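Local structure of peptide amidase (Stenotrophomonas maltophilia, 1M22) at residues T11-L16 against V231-A236; D110-R115 against G243-D248; N135-D140 against K360-L365. The protein probably hydrolyses amide bonds, as an amidase of the amidase signature family that works through a Ser-Ser-Lys catalytic triad. All coordinates share one frame; numbering follows the deposited sequence.

All three contacts tie helix ends to distant parts of the chain, and none touches another. Contacts 1 and 2 are partly buried and involve the start of helix 231-241 and the loop that follows it. In contact 1 the first turns of that helix meet the start of helix 13-21. In contact 2 the loop after it meets the start of helix 112-119. Contact 3 is buried, although it lies farthest from the centre of the chain, and joins a loop to the end of helix 359-362. Their chemistry differs. A carboxylate grips a helix start in contact 1, a tyrosine ring packs on an aspartate in contact 2, and an arginine holds a helix end in contact 3.

Contact 1 (T11-L16 against V231-A236); sequences TDVADL and VADAAA
Asp233 turns its CG away from its own carbonyl carbon (chi1 -75°), and this carries the carboxylate across to the start of helix 13-21. Val13 has CG1 anti to the backbone N (chi1 172°), which sets CG2 beside that N and next to the same carboxylate. Asp233 OD1 accepts a hydrogen bond from Val13 N at 2.8 Å. The bond is nearly straight, at 164°, but it reaches OD1 from above the carboxylate plane. Val13 CG2 lies 3.5 Å from Asp233 CG, so a methyl group packs beside the polar bond.

Two waters extend the grip. One donates to Asp233 OD1 at 2.8 Å and accepts from Ala14 N. Another lies between Asp233 OD2 and Thr11 O. The carboxylate therefore serves two backbone N-H groups of the first helical turn, one directly and one through water. Asp12 holds the N-cap position but makes no capping bond with its side chain. Its OD1 is hydrogen-bonded to Ser230 OG, just before helix 231-241, which is also bonded to Asp233 N. Asp12 OD1 and Asp233 OD1 are 3.5 Å apart, and the two carboxylate planes are nearly perpendicular. Both are acceptors, so no hydrogen bond joins them.

Val13 and Asp233 also touch Val180 of strand 180-185. The contact thus lies where two helix starts meet the central sheet. The direct bond from Val13 N, and the water held by Ala14 N, probably help to stabilise the negative charge of Asp233. The nearby charge of Asp12 would work against this, and could raise the proton affinity of either acid.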
# COMPACT_ATOMS: atom_id res chain seq x y z
N THR A 11 8.92 -3.17 16.98
CA THR A 11 10.34 -2.87 16.86
C THR A 11 10.69 -2.42 15.44
O THR A 11 10.42 -3.14 14.47
CB THR A 11 11.20 -4.10 17.22
OG1 THR A 11 10.81 -4.58 18.52
CG2 THR A 11 12.67 -3.73 17.26
N ASP A 12 11.28 -1.24 15.33
CA ASP A 12 11.65 -0.67 14.04
C ASP A 12 12.74 -1.45 13.31
O ASP A 12 13.54 -2.15 13.92
CB ASP A 12 12.12 0.78 14.20
CG ASP A 12 11.01 1.70 14.67
OD1 ASP A 12 9.94 1.70 14.04
OD2 ASP A 12 11.23 2.43 15.66
N VAL A 13 12.76 -1.29 11.99
CA VAL A 13 13.75 -1.95 11.15
C VAL A 13 15.17 -1.63 11.60
O VAL A 13 16.01 -2.53 11.70
CB VAL A 13 13.57 -1.52 9.67
CG1 VAL A 13 14.72 -2.05 8.83
CG2 VAL A 13 12.24 -2.05 9.14
N ALA A 14 15.45 -0.36 11.87
CA ALA A 14 16.78 0.05 12.29
C ALA A 14 17.19 -0.61 13.60
O ALA A 14 18.36 -0.92 13.81
CB ALA A 14 16.84 1.56 12.43
N ASP A 15 16.23 -0.82 14.49
CA ASP A 15 16.52 -1.46 15.77
C ASP A 15 16.78 -2.95 15.58
O ASP A 15 17.69 -3.51 16.18
CB ASP A 15 15.38 -1.22 16.76
CG ASP A 15 15.31 0.22 17.22
OD1 ASP A 15 16.30 0.71 17.80
OD2 ASP A 15 14.26 0.87 17.00
N LEU A 16 15.97 -3.60 14.74
CA LEU A 16 16.17 -5.02 14.48
C LEU A 16 17.55 -5.20 13.84
O LEU A 16 18.28 -6.14 14.17
CB LEU A 16 15.09 -5.55 13.53
CG LEU A 16 13.67 -5.61 14.10
CD1 LEU A 16 12.69 -5.97 12.99
CD2 LEU A 16 13.60 -6.64 15.23
N VAL A 231 7.07 5.59 10.24
CA VAL A 231 7.54 6.31 9.07
C VAL A 231 8.98 5.93 8.75
O VAL A 231 9.34 5.81 7.58
CB VAL A 231 7.42 7.84 9.29
CG1 VAL A 231 8.02 8.59 8.10
CG2 VAL A 231 5.96 8.23 9.48
N ALA A 232 9.80 5.73 9.77
CA ALA A 232 11.20 5.35 9.54
C ALA A 232 11.28 4.02 8.79
O ALA A 232 12.11 3.86 7.89
CB ALA A 232 11.93 5.25 10.88
N ASP A 233 10.44 3.06 9.17
CA ASP A 233 10.43 1.77 8.50
C ASP A 233 9.98 1.92 7.04
O ASP A 233 10.55 1.31 6.14
CB ASP A 233 9.49 0.79 9.22
CG ASP A 233 10.07 0.27 10.52
OD1 ASP A 233 11.16 0.72 10.92
OD2 ASP A 233 9.42 -0.60 11.14
N ALA A 234 8.96 2.75 6.82
CA ALA A 234 8.48 2.97 5.46
C ALA A 234 9.57 3.60 4.60
O ALA A 234 9.73 3.25 3.43
CB ALA A 234 7.25 3.86 5.48
N ALA A 235 10.32 4.53 5.19
CA ALA A 235 11.39 5.22 4.48
C ALA A 235 12.50 4.24 4.10
O ALA A 235 13.08 4.34 3.02
CB ALA A 235 11.95 6.36 5.33
N ALA A 236 12.80 3.30 4.99
CA ALA A 236 13.84 2.31 4.72
C ALA A 236 13.42 1.44 3.53
O ALA A 236 14.23 1.15 2.65
CB ALA A 236 14.07 1.44 5.95
O HOH W 1 10.19 -3.41 11.82
O HOH W 2 13.65 1.86 11.19

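Contact 2 (D110-R115 against G243-D248)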
# COMPACT_ATOMS: atom_id res chain seq x y z
N ASP A 110 10.61 -13.29 -10.02
CA ASP A 110 10.59 -12.06 -9.24
C ASP A 110 10.34 -10.75 -9.99
O ASP A 110 10.94 -10.50 -11.03
CB ASP A 110 11.92 -11.88 -8.49
CG ASP A 110 12.11 -12.88 -7.37
OD1 ASP A 110 11.22 -13.73 -7.16
OD2 ASP A 110 13.15 -12.81 -6.70
N ALA A 111 9.48 -9.92 -9.42
CA ALA A 111 9.19 -8.60 -9.97
C ALA A 111 10.45 -7.77 -9.72
O ALA A 111 11.25 -8.09 -8.83
CB ALA A 111 8.01 -7.97 -9.25
N TYR A 112 10.63 -6.69 -10.47
CA TYR A 112 11.80 -5.85 -10.29
C TYR A 112 12.01 -5.41 -8.84
O TYR A 112 13.11 -5.54 -8.31
CB TYR A 112 11.71 -4.61 -11.19
CG TYR A 112 12.97 -3.76 -11.15
CD1 TYR A 112 14.12 -4.17 -11.83
CD2 TYR A 112 13.03 -2.59 -10.40
CE1 TYR A 112 15.29 -3.43 -11.77
CE2 TYR A 112 14.20 -1.84 -10.33
CZ TYR A 112 15.33 -2.27 -11.01
OH TYR A 112 16.50 -1.55 -10.93
N LEU A 113 10.97 -4.90 -8.20
CA LEU A 113 11.13 -4.43 -6.82
C LEU A 113 11.48 -5.57 -5.86
O LEU A 113 12.11 -5.34 -4.83
CB LEU A 113 9.88 -3.68 -6.35
CG LEU A 113 8.58 -4.43 -6.09
CD1 LEU A 113 8.59 -5.03 -4.69
CD2 LEU A 113 7.43 -3.45 -6.21
N VAL A 114 11.07 -6.79 -6.20
CA VAL A 114 11.39 -7.93 -5.35
C VAL A 114 12.87 -8.27 -5.51
O VAL A 114 13.54 -8.64 -4.55
CB VAL A 114 10.50 -9.15 -5.69
CG1 VAL A 114 10.96 -10.37 -4.91
CG2 VAL A 114 9.05 -8.83 -5.37
N ARG A 115 13.37 -8.15 -6.74
CA ARG A 115 14.79 -8.41 -6.98
C ARG A 115 15.59 -7.38 -6.17
O ARG A 115 16.61 -7.71 -5.58
CB ARG A 115 15.12 -8.29 -8.47
CG ARG A 115 14.40 -9.32 -9.34
CD ARG A 115 15.13 -9.58 -10.65
NE ARG A 115 15.11 -8.43 -11.56
CZ ARG A 115 14.05 -8.05 -12.26
NH1 ARG A 115 12.91 -8.71 -12.17
NH2 ARG A 115 14.13 -7.00 -13.08
N GLY A 243 13.74 3.07 -7.92
CA GLY A 243 14.78 2.90 -8.92
C GLY A 243 14.26 2.80 -10.34
O GLY A 243 13.12 2.37 -10.56
N ARG A 244 15.09 3.19 -11.29
CA ARG A 244 14.73 3.13 -12.70
C ARG A 244 14.78 1.69 -13.21
O ARG A 244 15.67 0.92 -12.86
CB ARG A 244 15.68 4.00 -13.52
CG ARG A 244 15.31 4.14 -14.99
CD ARG A 244 16.22 5.12 -15.70
NE ARG A 244 15.81 5.33 -17.09
CZ ARG A 244 16.41 6.18 -17.92
NH1 ARG A 244 17.45 6.89 -17.52
NH2 ARG A 244 15.97 6.31 -19.17
N ASP A 245 13.80 1.34 -14.04
CA ASP A 245 13.70 0.01 -14.62
C ASP A 245 13.31 0.16 -16.09
O ASP A 245 12.27 0.73 -16.40
CB ASP A 245 12.65 -0.81 -13.86
CG ASP A 245 12.40 -2.19 -14.45
OD1 ASP A 245 13.19 -2.65 -15.31
OD2 ASP A 245 11.40 -2.82 -14.06
N ASP A 246 14.16 -0.34 -16.99
CA ASP A 246 13.88 -0.25 -18.42
C ASP A 246 12.53 -0.85 -18.81
O ASP A 246 11.94 -0.44 -19.81
CB ASP A 246 14.98 -0.93 -19.24
CG ASP A 246 16.33 -0.24 -19.12
OD1 ASP A 246 16.36 1.00 -19.06
OD2 ASP A 246 17.36 -0.95 -19.10
N ALA A 247 12.05 -1.81 -18.04
CA ALA A 247 10.78 -2.46 -18.34
C ALA A 247 9.56 -1.62 -17.98
O ALA A 247 8.43 -1.95 -18.37
CB ALA A 247 10.70 -3.81 -17.64
N ASP A 248 9.77 -0.52 -17.26
CA ASP A 248 8.67 0.36 -16.86
C ASP A 248 9.01 1.80 -17.25
O ASP A 248 9.69 2.51 -16.52
CB ASP A 248 8.43 0.26 -15.35
CG ASP A 248 7.26 1.12 -14.88
OD1 ASP A 248 6.62 1.78 -15.73
OD2 ASP A 248 6.99 1.13 -13.67
O HOH W 3 12.41 -5.54 -14.90
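The Tyr112 ring and the Asp245 side chain lie one over the other. Both CG atoms are anti to their backbone N (chi1 -174° and 176°), which points the side chains at each other. Their ring and carboxylate planes are only 17° apart, and the side chains run past each other in opposite directions. Asp245 CB sits over the middle of the ring, 3.9 Å from the centroid of Tyr112, in a CH-pi contact. The carboxylate continues toward the base of the ring, where Asp245 OD2 is 3.4 Å from Tyr112 CB. At the far end, Tyr112 OH is 3.2 Å from Arg244 O. Tyr112 OH has a weak hydrogen bond with Arg116 NH1.

Asp245 OD1 accepts from Ala247 N at 3.1 Å, which makes an Asx turn within the type I beta turn Asp245-Asp248. Its OD2 is hydrogen-bonded to Ser210 OG. The contact joins the first turn of helix 112-119 to the loop that follows helix 231-241.

One face of the Arg115 guanidinium lies against Tyr112 CA, and Arg115 NH2 meets the ring at its edge, in plane. A water accepts from Arg115 NH2 at 2.9 Å and lies within hydrogen-bonding distance of Asp245 OD2.

Contact 3 (N135-D140 against K360-L365)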
# COMPACT_ATOMS: atom_id res chain seq x y z
N ASN A 135 -9.41 -5.51 -6.21
CA ASN A 135 -10.74 -4.92 -6.19
C ASN A 135 -11.23 -4.34 -7.51
O ASN A 135 -12.02 -3.39 -7.53
CB ASN A 135 -10.85 -3.86 -5.08
CG ASN A 135 -12.29 -3.53 -4.74
OD1 ASN A 135 -13.16 -4.41 -4.77
ND2 ASN A 135 -12.56 -2.27 -4.40
N PHE A 136 -10.76 -4.90 -8.62
CA PHE A 136 -11.24 -4.43 -9.91
C PHE A 136 -11.92 -5.59 -10.62
O PHE A 136 -11.67 -5.85 -11.80
CB PHE A 136 -10.10 -3.88 -10.78
CG PHE A 136 -10.57 -2.89 -11.81
CD1 PHE A 136 -10.95 -1.62 -11.43
CD2 PHE A 136 -10.67 -3.26 -13.15
CE1 PHE A 136 -11.44 -0.71 -12.37
CE2 PHE A 136 -11.15 -2.35 -14.10
CZ PHE A 136 -11.54 -1.07 -13.70
N ARG A 137 -12.80 -6.28 -9.91
CA ARG A 137 -13.51 -7.41 -10.49
C ARG A 137 -15.01 -7.17 -10.64
O ARG A 137 -15.55 -7.34 -11.73
CB ARG A 137 -13.30 -8.68 -9.66
CG ARG A 137 -13.64 -9.94 -10.44
CD ARG A 137 -13.79 -11.15 -9.55
NE ARG A 137 -15.07 -11.18 -8.86
CZ ARG A 137 -15.44 -12.15 -8.02
NH1 ARG A 137 -14.61 -13.15 -7.77
NH2 ARG A 137 -16.64 -12.12 -7.45
N GLY A 138 -15.68 -6.78 -9.56
CA GLY A 138 -17.11 -6.56 -9.65
C GLY A 138 -17.69 -5.47 -8.76
O GLY A 138 -16.97 -4.86 -7.97
N ASN A 139 -18.99 -5.24 -8.91
CA ASN A 139 -19.70 -4.23 -8.11
C ASN A 139 -20.05 -4.83 -6.75
O ASN A 139 -20.16 -6.05 -6.61
CB ASN A 139 -21.00 -3.79 -8.79
CG ASN A 139 -20.77 -3.21 -10.17
OD1 ASN A 139 -19.79 -2.51 -10.42
ND2 ASN A 139 -21.70 -3.48 -11.09
N ASP A 140 -20.24 -3.97 -5.75
CA ASP A 140 -20.59 -4.41 -4.41
C ASP A 140 -19.63 -5.46 -3.88
O ASP A 140 -20.02 -6.42 -3.22
CB ASP A 140 -22.02 -4.98 -4.37
CG ASP A 140 -23.05 -4.00 -4.87
OD1 ASP A 140 -22.95 -2.80 -4.53
OD2 ASP A 140 -23.97 -4.42 -5.60
N LYS A 360 -19.48 -21.14 -8.35
CA LYS A 360 -19.71 -21.50 -6.95
C LYS A 360 -18.61 -20.98 -6.02
O LYS A 360 -18.90 -20.52 -4.91
CB LYS A 360 -19.84 -23.02 -6.81
CG LYS A 360 -19.84 -23.52 -5.36
CD LYS A 360 -20.94 -22.87 -4.54
CE LYS A 360 -20.86 -23.32 -3.08
NZ LYS A 360 -21.88 -22.65 -2.23
N GLN A 361 -17.37 -21.05 -6.47
CA GLN A 361 -16.24 -20.60 -5.65
C GLN A 361 -15.85 -19.14 -5.89
O GLN A 361 -15.32 -18.49 -4.98
CB GLN A 361 -15.01 -21.47 -5.91
CG GLN A 361 -15.17 -22.95 -5.56
CD GLN A 361 -16.11 -23.67 -6.50
OE1 GLN A 361 -16.00 -23.56 -7.72
NE2 GLN A 361 -17.05 -24.43 -5.93
N GLU A 362 -16.11 -18.63 -7.08
CA GLU A 362 -15.73 -17.26 -7.43
C GLU A 362 -16.81 -16.19 -7.42
O GLU A 362 -16.54 -15.04 -7.06
CB GLU A 362 -15.06 -17.26 -8.81
CG GLU A 362 -13.68 -17.90 -8.86
CD GLU A 362 -12.60 -17.04 -8.21
OE1 GLU A 362 -12.94 -15.95 -7.69
OE2 GLU A 362 -11.43 -17.47 -8.22
N LEU A 363 -18.02 -16.54 -7.82
CA LEU A 363 -19.10 -15.56 -7.90
C LEU A 363 -20.24 -15.74 -6.91
O LEU A 363 -21.38 -15.39 -7.20
CB LEU A 363 -19.66 -15.56 -9.33
CG LEU A 363 -18.61 -15.45 -10.44
CD1 LEU A 363 -19.28 -15.59 -11.80
CD2 LEU A 363 -17.87 -14.12 -10.34
N GLY A 364 -19.92 -16.27 -5.73
CA GLY A 364 -20.95 -16.49 -4.72
C GLY A 364 -21.31 -15.28 -3.88
O GLY A 364 -22.45 -15.16 -3.42
N LEU A 365 -20.36 -14.37 -3.66
CA LEU A 365 -20.60 -13.18 -2.85
C LEU A 365 -20.97 -11.97 -3.70
O LEU A 365 -21.83 -11.18 -3.32
CB LEU A 365 -19.37 -12.87 -2.00
CG LEU A 365 -19.00 -13.96 -0.98
CD1 LEU A 365 -17.73 -13.56 -0.25
CD2 LEU A 365 -20.14 -14.16 0.01
O HOH W 4 -22.08 -7.97 -2.02
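Arg137 reaches Glu362 O with both terminal nitrogens of its guanidinium. Arg137 NH1 donates to Glu362 O at 2.8 Å, and Arg137 NH2 adds a weak bond to Glu362 O at 2.9 Å. Neither bond is straight. The NH1 bond has an angle of 131° at the hydrogen, and NH1 is tilted 34° from the carbonyl plane. The oxygen lies at the guanidinium edge, somewhat tilted out of its plane. A salt bridge joins Arg137 NH1 to Glu362 OE1 at 3.3 Å. The guanidinium and carboxylate planes are steeply inclined to each other. One guanidinium face is met by Leu363, whose CD2 is 3.7 Å from Arg137 NH2 and lies toward the rim.

Glu362 is the last residue of helix 359-362, and Leu363 is the first to leave helical geometry. The guanidinium sits at the carboxy end of this short helix, where its charge probably suits the partly negative carbonyl. The arginine comes from the loop between helix 132-135 and strand 145-146.

The bend of Arg137 at chi3 (78°) turns the guanidinium toward Glu362 O, and the bend of Glu362 at chi2 brings its carboxylate back to Arg137 NH1. Arg137 NH1 has a second carboxylate partner in Glu132, and Arg137 NE donates to Gly367 O. Phe366 makes a cation-pi contact with the guanidinium. Glu362 OE2 accepts from Leu101 N. The carboxylates of Glu132 and Glu362 lie close together, and the shared arginine probably offsets their repulsion. The Arg137 side chain is about 10 Å from that of Ser165, an active-site residue.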